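Long-range contact in penicillin-binding protein activator LpoA (Escherichia coli, PDB 6DR3), which activates the peptidoglycan synthase PBP1a from the outer membrane, stimulating the transpeptidase activity of that enzyme: residues A138-Q150 with N206-N218. Residues are numbered along the deposited sequence; the frame is centred on the assembly and turned at random. Where two conformers were deposited one is given.
Sequences AKEKQQNIDATWQ and NPGAKMLPTQLVN
One face of the W149 indole is covered by L216, whose CD1 sits 3.8 Å from the centroid of the six-membered ring and 13° off its normal, a CH-pi contact; Q215 NE2 lies at the ring's edge. The Q215 amide is steeply turned against the indole, 73° between planes, and slides past it to reach the backbone: NE2 donates to D146 O (2.9 Å), nearly in its own amide plane. That oxygen already accepts from Q150 N, which arrives on the opposite face of the carbonyl.

With CG anti to the carbonyl carbon (chi1 -68°), D146 reaches the start of helix 214-217, where OD1 takes T214 N at 2.8 Å and, in the conformer given, OD2 takes the T214 hydroxyl on its syn side. Q142 NE2 binds OD1 from the other face and also donates to L212 O (3.0 Å), while one water joins Q142 OE1 to that same carbonyl.

Next to these bonds, I145 CD1 packs on M211 CB (3.7 Å) and its CG2 on P213 CG. Helix 170-185 adds W182, edge-to-face with W149, and W175, touching I145.

Within this TPR-like, all-helical amino-terminal domain of LpoA, the contact fastens the short helices after helix 189-202 back onto helix 138-153. With two N-H donors on OD1, D146 probably stays ionised, and its charge would favour the N-terminus of helix 214-217.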
loop_
_atom_site.group_PDB
_atom_site.type_symbol
_atom_site.label_atom_id
_atom_site.label_comp_id
_atom_site.label_asym_id
_atom_site.label_seq_id
_atom_site.Cartn_x
_atom_site.Cartn_y
_atom_site.Cartn_z
ATOM N N ALA A 138 2.179 -7.331 -10.406
ATOM C CA ALA A 138 3.455 -6.953 -11.008
ATOM C C ALA A 138 3.463 -5.495 -11.449
ATOM O O ALA A 138 4.456 -4.785 -11.249
ATOM C CB ALA A 138 3.760 -7.869 -12.196
ATOM N N LYS A 139 2.370 -5.027 -12.054
ATOM C CA LYS A 139 2.320 -3.657 -12.550
ATOM C C LYS A 139 2.180 -2.626 -11.436
ATOM O O LYS A 139 2.374 -1.434 -11.695
ATOM C CB LYS A 139 1.170 -3.506 -13.551
ATOM C CG LYS A 139 1.402 -4.264 -14.852
ATOM C CD LYS A 139 0.380 -3.905 -15.919
ATOM C CE LYS A 139 0.710 -4.583 -17.240
ATOM N NZ LYS A 139 -0.247 -4.228 -18.325
ATOM N N GLU A 140 1.860 -3.047 -10.213
ATOM C CA GLU A 140 1.788 -2.143 -9.074
ATOM C C GLU A 140 2.996 -2.248 -8.153
ATOM O O GLU A 140 3.104 -1.459 -7.209
ATOM C CB GLU A 140 0.513 -2.406 -8.260
ATOM C CG GLU A 140 -0.789 -2.019 -8.964
ATOM C CD GLU A 140 -1.158 -2.966 -10.089
ATOM O OE1 GLU A 140 -1.251 -2.513 -11.250
ATOM O OE2 GLU A 140 -1.352 -4.169 -9.814
ATOM N N LYS A 141 3.905 -3.195 -8.404
ATOM C CA LYS A 141 5.067 -3.361 -7.535
ATOM C C LYS A 141 6.082 -2.241 -7.732
ATOM O O LYS A 141 6.625 -1.714 -6.755
ATOM C CB LYS A 141 5.731 -4.713 -7.793
ATOM C CG LYS A 141 4.964 -5.911 -7.268
ATOM C CD LYS A 141 5.731 -7.199 -7.537
ATOM C CE LYS A 141 4.944 -8.428 -7.110
ATOM N NZ LYS A 141 4.626 -8.418 -5.658
ATOM N N GLN A 142 6.365 -1.878 -8.987
ATOM C CA GLN A 142 7.416 -0.898 -9.259
ATOM C C GLN A 142 7.164 0.399 -8.505
ATOM O O GLN A 142 8.087 0.983 -7.922
ATOM C CB GLN A 142 7.502 -0.632 -10.762
ATOM C CG GLN A 142 8.694 0.218 -11.175
ATOM C CD GLN A 142 10.005 -0.523 -11.034
ATOM O OE1 GLN A 142 10.290 -1.447 -11.792
ATOM N NE2 GLN A 142 10.809 -0.124 -10.056
ATOM N N GLN A 143 5.916 0.864 -8.516
ATOM C CA GLN A 143 5.523 2.042 -7.753
ATOM C C GLN A 143 5.894 1.893 -6.281
ATOM O O GLN A 143 6.465 2.806 -5.670
ATOM C CB GLN A 143 4.018 2.256 -7.939
ATOM C CG GLN A 143 3.361 3.181 -6.950
ATOM C CD GLN A 143 2.756 2.460 -5.761
ATOM O OE1 GLN A 143 2.439 1.270 -5.825
ATOM N NE2 GLN A 143 2.588 3.185 -4.663
ATOM N N ASN A 144 5.587 0.734 -5.696
ATOM C CA ASN A 144 5.951 0.472 -4.307
ATOM C C ASN A 144 7.465 0.422 -4.131
ATOM O O ASN A 144 8.011 1.000 -3.182
ATOM C CB ASN A 144 5.305 -0.840 -3.853
ATOM C CG ASN A 144 5.822 -1.322 -2.511
ATOM O OD1 ASN A 144 6.969 -1.757 -2.394
ATOM N ND2 ASN A 144 4.973 -1.264 -1.494
ATOM N N ILE A 145 8.161 -0.266 -5.037
ATOM C CA ILE A 145 9.615 -0.375 -4.948
ATOM C C ILE A 145 10.260 1.005 -5.028
ATOM O O ILE A 145 11.181 1.322 -4.264
ATOM C CB ILE A 145 10.135 -1.319 -6.050
ATOM C CG1 ILE A 145 9.731 -2.760 -5.721
ATOM C CG2 ILE A 145 11.654 -1.209 -6.215
ATOM C CD1 ILE A 145 9.913 -3.728 -6.862
ATOM N N ASP A 146 9.786 1.847 -5.950
ATOM C CA ASP A 146 10.373 3.174 -6.110
ATOM C C ASP A 146 10.124 4.054 -4.895
ATOM O O ASP A 146 10.976 4.880 -4.549
ATOM C CB ASP A 146 9.823 3.839 -7.369
ATOM C CG ASP A 146 10.297 3.162 -8.635
ATOM O OD1 ASP A 146 11.215 2.316 -8.551
ATOM O OD2 ASP A 146 9.756 3.471 -9.718
ATOM N N ALA A 147 8.967 3.904 -4.244
ATOM C CA ALA A 147 8.721 4.633 -3.005
ATOM C C ALA A 147 9.641 4.144 -1.895
ATOM O O ALA A 147 10.148 4.947 -1.103
ATOM C CB ALA A 147 7.257 4.491 -2.592
ATOM N N THR A 148 9.870 2.831 -1.822
ATOM C CA THR A 148 10.825 2.301 -0.856
ATOM C C THR A 148 12.205 2.910 -1.071
ATOM O O THR A 148 12.894 3.262 -0.106
ATOM C CB THR A 148 10.895 0.775 -0.958
ATOM O OG1 THR A 148 9.581 0.216 -0.825
ATOM C CG2 THR A 148 11.795 0.201 0.132
ATOM N N TRP A 149 12.623 3.054 -2.330
ATOM C CA TRP A 149 13.950 3.597 -2.590
ATOM C C TRP A 149 14.029 5.076 -2.232
ATOM O O TRP A 149 15.028 5.522 -1.657
ATOM C CB TRP A 149 14.349 3.395 -4.050
ATOM C CG TRP A 149 15.722 3.917 -4.286
ATOM C CD1 TRP A 149 16.083 4.970 -5.076
ATOM C CD2 TRP A 149 16.927 3.438 -3.681
ATOM N NE1 TRP A 149 17.443 5.163 -5.013
ATOM C CE2 TRP A 149 17.983 4.234 -4.162
ATOM C CE3 TRP A 149 17.216 2.403 -2.785
ATOM C CZ2 TRP A 149 19.305 4.028 -3.778
ATOM C CZ3 TRP A 149 18.529 2.200 -2.407
ATOM C CH2 TRP A 149 19.558 3.008 -2.903
ATOM N N GLN A 150 13.000 5.859 -2.565
ATOM C CA GLN A 150 13.038 7.275 -2.214
ATOM C C GLN A 150 13.175 7.456 -0.709
ATOM O O GLN A 150 13.930 8.319 -0.247
ATOM C CB GLN A 150 11.794 8.003 -2.724
ATOM C CG GLN A 150 11.735 9.461 -2.250
ATOM C CD GLN A 150 10.661 10.284 -2.933
ATOM O OE1 GLN A 150 9.788 10.853 -2.275
ATOM N NE2 GLN A 150 10.732 10.371 -4.254
ATOM N N ASN A 206 15.193 -10.201 -2.672
ATOM C CA ASN A 206 14.664 -8.869 -2.427
ATOM C C ASN A 206 13.862 -8.403 -3.635
ATOM O O ASN A 206 14.326 -8.553 -4.778
ATOM C CB ASN A 206 15.803 -7.891 -2.135
ATOM C CG ASN A 206 15.306 -6.552 -1.630
ATOM O OD1 ASN A 206 14.864 -5.704 -2.408
ATOM N ND2 ASN A 206 15.379 -6.352 -0.319
ATOM N N PRO A 207 12.661 -7.841 -3.447
ATOM C CA PRO A 207 11.885 -7.374 -4.606
ATOM C C PRO A 207 12.650 -6.411 -5.495
ATOM O O PRO A 207 12.470 -6.431 -6.719
ATOM C CB PRO A 207 10.664 -6.701 -3.962
ATOM C CG PRO A 207 10.520 -7.369 -2.644
ATOM C CD PRO A 207 11.922 -7.654 -2.183
ATOM N N GLY A 208 13.502 -5.563 -4.914
ATOM C CA GLY A 208 14.299 -4.641 -5.703
ATOM C C GLY A 208 15.407 -5.304 -6.492
ATOM O O GLY A 208 15.923 -4.701 -7.439
ATOM N N ALA A 209 15.796 -6.526 -6.117
ATOM C CA ALA A 209 16.795 -7.256 -6.890
ATOM C C ALA A 209 16.211 -7.750 -8.206
ATOM O O ALA A 209 16.886 -7.727 -9.242
ATOM C CB ALA A 209 17.337 -8.430 -6.074
ATOM N N LYS A 210 14.956 -8.202 -8.180
ATOM C CA LYS A 210 14.272 -8.642 -9.388
ATOM C C LYS A 210 13.686 -7.481 -10.177
ATOM O O LYS A 210 13.421 -7.633 -11.373
ATOM C CB LYS A 210 13.149 -9.616 -9.025
ATOM C CG LYS A 210 13.555 -10.701 -8.039
ATOM C CD LYS A 210 12.353 -11.532 -7.617
ATOM C CE LYS A 210 12.281 -11.678 -6.106
ATOM N NZ LYS A 210 10.996 -12.284 -5.668
ATOM N N MET A 211 13.485 -6.330 -9.534
ATOM C CA MET A 211 12.826 -5.181 -10.155
ATOM C C MET A 211 13.483 -3.929 -9.565
ATOM O O MET A 211 13.032 -3.396 -8.550
ATOM C CB MET A 211 11.326 -5.219 -9.901
ATOM C CG MET A 211 10.502 -4.298 -10.778
ATOM S SD MET A 211 8.726 -4.436 -10.461
ATOM C CE MET A 211 8.409 -6.147 -10.889
ATOM N N LEU A 212 14.552 -3.478 -10.211
ATOM C CA LEU A 212 15.379 -2.428 -9.637
ATOM C C LEU A 212 14.587 -1.127 -9.524
ATOM O O LEU A 212 13.757 -0.829 -10.392
ATOM C CB LEU A 212 16.626 -2.198 -10.490
ATOM C CG LEU A 212 17.772 -3.195 -10.321
ATOM C CD1 LEU A 212 18.806 -2.987 -11.416
ATOM C CD2 LEU A 212 18.412 -3.050 -8.947
ATOM N N PRO A 213 14.811 -0.331 -8.481
ATOM C CA PRO A 213 14.198 0.997 -8.430
ATOM C C PRO A 213 14.502 1.778 -9.701
ATOM O O PRO A 213 15.645 1.813 -10.166
ATOM C CB PRO A 213 14.838 1.641 -7.197
ATOM C CG PRO A 213 15.235 0.494 -6.337
ATOM C CD PRO A 213 15.618 -0.609 -7.277
ATOM N N THR A 214 13.463 2.390 -10.264
ATOM C CA THR A 214 13.625 3.186 -11.476
ATOM C C THR A 214 14.733 4.219 -11.315
ATOM O O THR A 214 15.472 4.504 -12.264
ATOM C CB THR A 214 12.299 3.866 -11.823
ATOM O OG1 THR A 214 11.307 2.866 -12.087
ATOM C CG2 THR A 214 12.443 4.775 -13.043
ATOM N N GLN A 215 14.863 4.790 -10.116
ATOM C CA GLN A 215 15.843 5.849 -9.899
ATOM C C GLN A 215 17.265 5.341 -10.088
ATOM O O GLN A 215 18.161 6.123 -10.424
ATOM C CB GLN A 215 15.671 6.442 -8.500
ATOM C CG GLN A 215 14.260 6.941 -8.197
ATOM C CD GLN A 215 13.393 5.890 -7.524
ATOM O OE1 GLN A 215 13.431 4.711 -7.882
ATOM N NE2 GLN A 215 12.610 6.313 -6.536
ATOM N N LEU A 216 17.496 4.046 -9.877
ATOM C CA LEU A 216 18.828 3.475 -10.025
ATOM C C LEU A 216 19.105 2.956 -11.429
ATOM O O LEU A 216 20.275 2.772 -11.786
ATOM C CB LEU A 216 19.027 2.337 -9.016
ATOM C CG LEU A 216 18.987 2.760 -7.545
ATOM C CD1 LEU A 216 19.035 1.546 -6.627
ATOM C CD2 LEU A 216 20.128 3.718 -7.227
ATOM N N VAL A 217 18.070 2.718 -12.230
ATOM C CA VAL A 217 18.257 2.283 -13.612
ATOM C C VAL A 217 18.416 3.475 -14.545
ATOM O O VAL A 217 19.337 3.519 -15.365
ATOM C CB VAL A 217 17.079 1.382 -14.043
ATOM C CG1 VAL A 217 17.216 0.967 -15.506
ATOM C CG2 VAL A 217 16.993 0.154 -13.149
ATOM N N ASN A 218 17.525 4.459 -14.431
ATOM C CA ASN A 218 17.540 5.632 -15.306
ATOM C C ASN A 218 18.464 6.674 -14.688
ATOM O O ASN A 218 18.049 7.506 -13.881
ATOM C CB ASN A 218 16.127 6.171 -15.501
ATOM C CG ASN A 218 15.171 5.121 -16.038
ATOM O OD1 ASN A 218 15.594 4.093 -16.570
ATOM N ND2 ASN A 218 13.875 5.376 -15.906
HETATM O O HOH W 1 12.903 -1.677 -12.658
HETATM O O HOH W 2 12.415 9.209 -5.960
#